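Long-range contact in salt-tolerant glutaminase (PDB 3AGD), which probably catalyses the hydrolysis of L-glutamine to L-glutamate and ammonium, as a salt-tolerant member of the glutaminase family: residues R148-M161 against A189-D203. Sequence-based numbering, arbitrary orientation.
Sequences RRLSVDWETYESEM and AGYVAQCAVLVTVKD
Tyr157 lies along helix 184-195, against Ala189, Val192, Ala193 and Ala196. Its CB rests 4.2 Å from Ala196 CB; with CG anti to the backbone N (chi1 168°), the ring then runs back toward Ala189. CD1 meets Val192 CG1 at 3.7 Å and also the Ala193 methyl, Ala189 O sits at the ring edge, 3.3 Å from CE1, and OH ends against Ala189 CB. Within its own helix the ring lies between Trp154 CZ3, over the centre of one face, and Met161 CG, toward the rim of the other. Val192 CG1 also packs on CG of Glu160, an L-glutamate-binding residue whose OE1 shares a water with Val192 O. Where the chain enters helix 154-161 and leaves helix 184-195, Val152 and Val197 form a single beta bridge, flanked by nearly straight bonds from Leu198 N to Ser151 O (2.8 Å) and from Asp153 N to Ala196 O (2.7 Å). At the far end Arg148 makes a side-on salt bridge to Asp203, NE to OD1 (3.0 Å) and NH1 to OD2 (2.8 Å); NH1 also pairs with Glu59, and OD2 accepts from Thr200 N. Leu150 CD2 covers one guanidinium face. Helix 154-161 and the 189-195 end of helix 184-195 run roughly antiparallel at 139°; helix 131-146 packs against Trp154, Ala193, Leu150 and Val197, and strand 198-199 pairs with strand 60-61.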
loop_
_atom_site.group_PDB
_atom_site.type_symbol
_atom_site.label_atom_id
_atom_site.label_comp_id
_atom_site.label_asym_id
_atom_site.label_seq_id
_atom_site.Cartn_x
_atom_site.Cartn_y
_atom_site.Cartn_z
ATOM N N ARG A 148 -4.871 24.854 -11.178
ATOM C CA ARG A 148 -4.976 26.300 -11.345
ATOM C C ARG A 148 -3.618 26.959 -11.143
ATOM O O ARG A 148 -2.764 26.430 -10.432
ATOM C CB ARG A 148 -5.998 26.885 -10.357
ATOM C CG ARG A 148 -5.527 26.968 -8.911
ATOM C CD ARG A 148 -6.664 27.392 -7.981
ATOM N NE ARG A 148 -6.232 27.518 -6.589
ATOM C CZ ARG A 148 -5.555 28.554 -6.097
ATOM N NH1 ARG A 148 -5.202 28.570 -4.818
ATOM N NH2 ARG A 148 -5.241 29.582 -6.877
ATOM N N ARG A 149 -3.421 28.108 -11.784
ATOM C CA ARG A 149 -2.170 28.844 -11.674
ATOM C C ARG A 149 -1.984 29.329 -10.243
ATOM O O ARG A 149 -2.813 30.070 -9.719
ATOM C CB ARG A 149 -2.175 30.045 -12.625
ATOM C CG ARG A 149 -2.142 29.680 -14.101
ATOM C CD ARG A 149 -2.283 30.918 -14.986
ATOM N NE ARG A 149 -2.004 30.622 -16.390
ATOM C CZ ARG A 149 -0.809 30.267 -16.856
ATOM N NH1 ARG A 149 0.226 30.165 -16.031
ATOM N NH2 ARG A 149 -0.647 30.006 -18.147
ATOM N N LEU A 150 -0.895 28.906 -9.612
ATOM C CA LEU A 150 -0.613 29.304 -8.237
ATOM C C LEU A 150 0.360 30.477 -8.227
ATOM O O LEU A 150 1.061 30.715 -9.210
ATOM C CB LEU A 150 -0.012 28.129 -7.467
ATOM C CG LEU A 150 -0.839 26.844 -7.429
ATOM C CD1 LEU A 150 -0.041 25.749 -6.736
ATOM C CD2 LEU A 150 -2.155 27.093 -6.706
ATOM N N SER A 151 0.403 31.203 -7.114
ATOM C CA SER A 151 1.297 32.348 -6.987
ATOM C C SER A 151 2.145 32.240 -5.728
ATOM O O SER A 151 1.763 31.580 -4.763
ATOM C CB SER A 151 0.494 33.651 -6.928
ATOM O OG SER A 151 -0.339 33.788 -8.061
ATOM N N VAL A 152 3.290 32.914 -5.747
ATOM C CA VAL A 152 4.205 32.922 -4.618
ATOM C C VAL A 152 3.884 34.100 -3.697
ATOM O O VAL A 152 3.566 35.194 -4.168
ATOM C CB VAL A 152 5.665 33.073 -5.095
ATOM C CG1 VAL A 152 6.609 33.078 -3.904
ATOM C CG2 VAL A 152 6.023 31.948 -6.050
ATOM N N ASP A 153 3.947 33.872 -2.388
ATOM C CA ASP A 153 3.712 34.943 -1.431
ATOM C C ASP A 153 5.085 35.569 -1.179
ATOM O O ASP A 153 5.848 35.114 -0.319
ATOM C CB ASP A 153 3.137 34.395 -0.130
ATOM C CG ASP A 153 2.817 35.489 0.863
ATOM O OD1 ASP A 153 3.758 36.082 1.429
ATOM O OD2 ASP A 153 1.620 35.766 1.073
ATOM N N TRP A 154 5.397 36.609 -1.946
ATOM C CA TRP A 154 6.689 37.276 -1.849
ATOM C C TRP A 154 7.005 37.892 -0.495
ATOM O O TRP A 154 8.171 38.059 -0.143
ATOM C CB TRP A 154 6.812 38.305 -2.974
ATOM C CG TRP A 154 6.759 37.615 -4.302
ATOM C CD1 TRP A 154 5.723 37.618 -5.196
ATOM C CD2 TRP A 154 7.735 36.710 -4.824
ATOM N NE1 TRP A 154 5.995 36.763 -6.240
ATOM C CE2 TRP A 154 7.225 36.193 -6.033
ATOM C CE3 TRP A 154 8.995 36.280 -4.382
ATOM C CZ2 TRP A 154 7.928 35.270 -6.805
ATOM C CZ3 TRP A 154 9.694 35.359 -5.153
ATOM C CH2 TRP A 154 9.157 34.864 -6.351
ATOM N N GLU A 155 5.974 38.212 0.274
ATOM C CA GLU A 155 6.191 38.778 1.598
ATOM C C GLU A 155 6.840 37.692 2.459
ATOM O O GLU A 155 7.790 37.952 3.202
ATOM C CB GLU A 155 4.861 39.208 2.212
ATOM C CG GLU A 155 4.994 39.909 3.550
ATOM C CD GLU A 155 3.650 40.320 4.127
ATOM O OE1 GLU A 155 2.865 40.968 3.401
ATOM O OE2 GLU A 155 3.378 40.001 5.304
ATOM N N THR A 156 6.321 36.471 2.355
ATOM C CA THR A 156 6.878 35.360 3.119
ATOM C C THR A 156 8.293 35.087 2.617
ATOM O O THR A 156 9.208 34.873 3.410
ATOM C CB THR A 156 6.027 34.082 2.964
ATOM O OG1 THR A 156 4.718 34.317 3.496
ATOM C CG2 THR A 156 6.673 32.910 3.709
ATOM N N TYR A 157 8.464 35.111 1.296
ATOM C CA TYR A 157 9.766 34.878 0.677
ATOM C C TYR A 157 10.836 35.827 1.221
ATOM O O TYR A 157 11.866 35.383 1.732
ATOM C CB TYR A 157 9.658 35.056 -0.839
ATOM C CG TYR A 157 10.986 35.113 -1.566
ATOM C CD1 TYR A 157 11.651 33.943 -1.940
ATOM C CD2 TYR A 157 11.568 36.340 -1.899
ATOM C CE1 TYR A 157 12.855 33.992 -2.630
ATOM C CE2 TYR A 157 12.775 36.401 -2.588
ATOM C CZ TYR A 157 13.410 35.221 -2.952
ATOM O OH TYR A 157 14.591 35.267 -3.652
ATOM N N GLU A 158 10.596 37.131 1.097
ATOM C CA GLU A 158 11.552 38.126 1.575
ATOM C C GLU A 158 11.844 37.892 3.050
ATOM O O GLU A 158 12.992 37.876 3.473
ATOM C CB GLU A 158 11.005 39.544 1.382
ATOM C CG GLU A 158 10.773 39.965 -0.064
ATOM C CD GLU A 158 12.039 39.928 -0.912
ATOM O OE1 GLU A 158 13.149 39.966 -0.339
ATOM O OE2 GLU A 158 11.919 39.875 -2.157
ATOM N N SER A 159 10.790 37.706 3.829
ATOM C CA SER A 159 10.932 37.470 5.256
ATOM C C SER A 159 11.877 36.294 5.543
ATOM O O SER A 159 12.821 36.420 6.323
ATOM C CB SER A 159 9.554 37.200 5.861
ATOM O OG SER A 159 9.632 37.013 7.260
ATOM N N GLU A 160 11.633 35.154 4.905
ATOM C CA GLU A 160 12.471 33.983 5.129
ATOM C C GLU A 160 13.870 34.120 4.541
ATOM O O GLU A 160 14.833 33.586 5.093
ATOM C CB GLU A 160 11.791 32.725 4.582
ATOM C CG GLU A 160 12.717 31.524 4.492
ATOM C CD GLU A 160 11.974 30.205 4.436
ATOM O OE1 GLU A 160 10.800 30.187 4.004
ATOM O OE2 GLU A 160 12.575 29.180 4.817
ATOM N N MET A 161 13.994 34.837 3.432
ATOM C CA MET A 161 15.304 35.014 2.823
ATOM C C MET A 161 16.255 35.776 3.743
ATOM O O MET A 161 17.472 35.717 3.571
ATOM C CB MET A 161 15.176 35.739 1.484
ATOM C CG MET A 161 14.754 34.834 0.337
ATOM S SD MET A 161 15.981 33.540 -0.017
ATOM C CE MET A 161 17.166 34.473 -0.988
ATOM N N ALA A 189 17.438 30.552 -2.818
ATOM C CA ALA A 189 16.397 31.497 -3.213
ATOM C C ALA A 189 15.260 30.782 -3.941
ATOM O O ALA A 189 14.087 31.069 -3.706
ATOM C CB ALA A 189 16.988 32.602 -4.104
ATOM N N GLY A 190 15.610 29.854 -4.826
ATOM C CA GLY A 190 14.595 29.117 -5.557
ATOM C C GLY A 190 13.789 28.211 -4.642
ATOM O O GLY A 190 12.571 28.095 -4.773
ATOM N N TYR A 191 14.469 27.561 -3.708
ATOM C CA TYR A 191 13.799 26.671 -2.770
ATOM C C TYR A 191 12.883 27.465 -1.836
ATOM O O TYR A 191 11.774 27.031 -1.518
ATOM C CB TYR A 191 14.838 25.898 -1.957
ATOM C CG TYR A 191 14.262 25.156 -0.772
ATOM C CD1 TYR A 191 13.449 24.041 -0.951
ATOM C CD2 TYR A 191 14.507 25.591 0.529
ATOM C CE1 TYR A 191 12.890 23.377 0.139
ATOM C CE2 TYR A 191 13.954 24.938 1.624
ATOM C CZ TYR A 191 13.144 23.836 1.421
ATOM O OH TYR A 191 12.562 23.215 2.501
ATOM N N VAL A 192 13.342 28.630 -1.393
ATOM C CA VAL A 192 12.523 29.448 -0.509
ATOM C C VAL A 192 11.276 29.938 -1.242
ATOM O O VAL A 192 10.182 29.959 -0.675
ATOM C CB VAL A 192 13.309 30.658 0.037
ATOM C CG1 VAL A 192 12.378 31.572 0.833
ATOM C CG2 VAL A 192 14.447 30.172 0.939
ATOM N N ALA A 193 11.441 30.322 -2.502
ATOM C CA ALA A 193 10.326 30.806 -3.311
ATOM C C ALA A 193 9.332 29.667 -3.519
ATOM O O ALA A 193 8.120 29.860 -3.491
ATOM C CB ALA A 193 10.838 31.301 -4.646
ATOM N N GLN A 194 9.877 28.479 -3.727
ATOM C CA GLN A 194 9.091 27.272 -3.928
ATOM C C GLN A 194 8.202 27.037 -2.709
ATOM O O GLN A 194 7.029 26.674 -2.838
ATOM C CB GLN A 194 10.057 26.105 -4.134
ATOM C CG GLN A 194 9.524 24.713 -3.873
ATOM C CD GLN A 194 10.650 23.689 -3.841
ATOM O OE1 GLN A 194 11.600 23.777 -4.623
ATOM N NE2 GLN A 194 10.547 22.712 -2.944
ATOM N N CYS A 195 8.768 27.257 -1.526
ATOM C CA CYS A 195 8.048 27.071 -0.267
ATOM C C CYS A 195 7.017 28.165 -0.014
ATOM O O CYS A 195 6.079 27.976 0.770
ATOM C CB CYS A 195 9.030 27.048 0.906
ATOM S SG CYS A 195 10.071 25.585 0.994
ATOM N N ALA A 196 7.207 29.309 -0.666
ATOM C CA ALA A 196 6.307 30.443 -0.501
ATOM C C ALA A 196 5.110 30.379 -1.442
ATOM O O ALA A 196 4.315 31.323 -1.503
ATOM C CB ALA A 196 7.070 31.752 -0.711
ATOM N N VAL A 197 4.984 29.279 -2.180
ATOM C CA VAL A 197 3.856 29.119 -3.089
ATOM C C VAL A 197 2.574 28.995 -2.265
ATOM O O VAL A 197 2.514 28.225 -1.312
ATOM C CB VAL A 197 4.017 27.867 -3.977
ATOM C CG1 VAL A 197 2.742 27.625 -4.780
ATOM C CG2 VAL A 197 5.191 28.049 -4.912
ATOM N N LEU A 198 1.555 29.756 -2.650
ATOM C CA LEU A 198 0.269 29.770 -1.956
ATOM C C LEU A 198 -0.726 28.698 -2.393
ATOM O O LEU A 198 -1.028 28.545 -3.579
ATOM C CB LEU A 198 -0.381 31.150 -2.111
ATOM C CG LEU A 198 0.319 32.316 -1.401
ATOM C CD1 LEU A 198 -0.213 33.651 -1.930
ATOM C CD2 LEU A 198 0.097 32.191 0.109
ATOM N N VAL A 199 -1.240 27.961 -1.416
ATOM C CA VAL A 199 -2.222 26.918 -1.672
ATOM C C VAL A 199 -3.228 26.895 -0.527
ATOM O O VAL A 199 -2.969 27.435 0.549
ATOM C CB VAL A 199 -1.573 25.512 -1.768
ATOM C CG1 VAL A 199 -0.596 25.461 -2.931
ATOM C CG2 VAL A 199 -0.874 25.166 -0.453
ATOM N N THR A 200 -4.378 26.276 -0.776
ATOM C CA THR A 200 -5.416 26.140 0.233
ATOM C C THR A 200 -5.498 24.651 0.545
ATOM O O THR A 200 -4.889 23.828 -0.146
ATOM C CB THR A 200 -6.795 26.564 -0.298
ATOM O OG1 THR A 200 -7.199 25.654 -1.330
ATOM C CG2 THR A 200 -6.744 27.983 -0.867
ATOM N N VAL A 201 -6.250 24.309 1.582
ATOM C CA VAL A 201 -6.436 22.916 1.955
ATOM C C VAL A 201 -6.923 22.126 0.738
ATOM O O VAL A 201 -6.466 21.008 0.481
ATOM C CB VAL A 201 -7.488 22.789 3.056
ATOM C CG1 VAL A 201 -7.778 21.339 3.326
ATOM C CG2 VAL A 201 -7.006 23.467 4.313
ATOM N N LYS A 202 -7.858 22.718 -0.000
ATOM C CA LYS A 202 -8.426 22.083 -1.182
ATOM C C LYS A 202 -7.370 21.830 -2.248
ATOM O O LYS A 202 -7.381 20.788 -2.901
ATOM C CB LYS A 202 -9.544 22.950 -1.766
ATOM C CG LYS A 202 -10.796 23.027 -0.902
ATOM C CD LYS A 202 -11.844 23.914 -1.568
ATOM C CE LYS A 202 -13.128 23.982 -0.762
ATOM N NZ LYS A 202 -14.162 24.837 -1.427
ATOM N N ASP A 203 -6.470 22.787 -2.437
ATOM C CA ASP A 203 -5.410 22.619 -3.421
ATOM C C ASP A 203 -4.585 21.384 -3.072
ATOM O O ASP A 203 -4.337 20.528 -3.924
ATOM C CB ASP A 203 -4.487 23.839 -3.445
ATOM C CG ASP A 203 -5.154 25.070 -4.016
ATOM O OD1 ASP A 203 -5.732 24.986 -5.123
ATOM O OD2 ASP A 203 -5.085 26.127 -3.360
HETATM O O HOH W 1 -1.793 30.725 -5.475
HETATM O O HOH W 2 13.784 33.269 -6.086
HETATM O O HOH W 3 9.056 30.525 1.963
#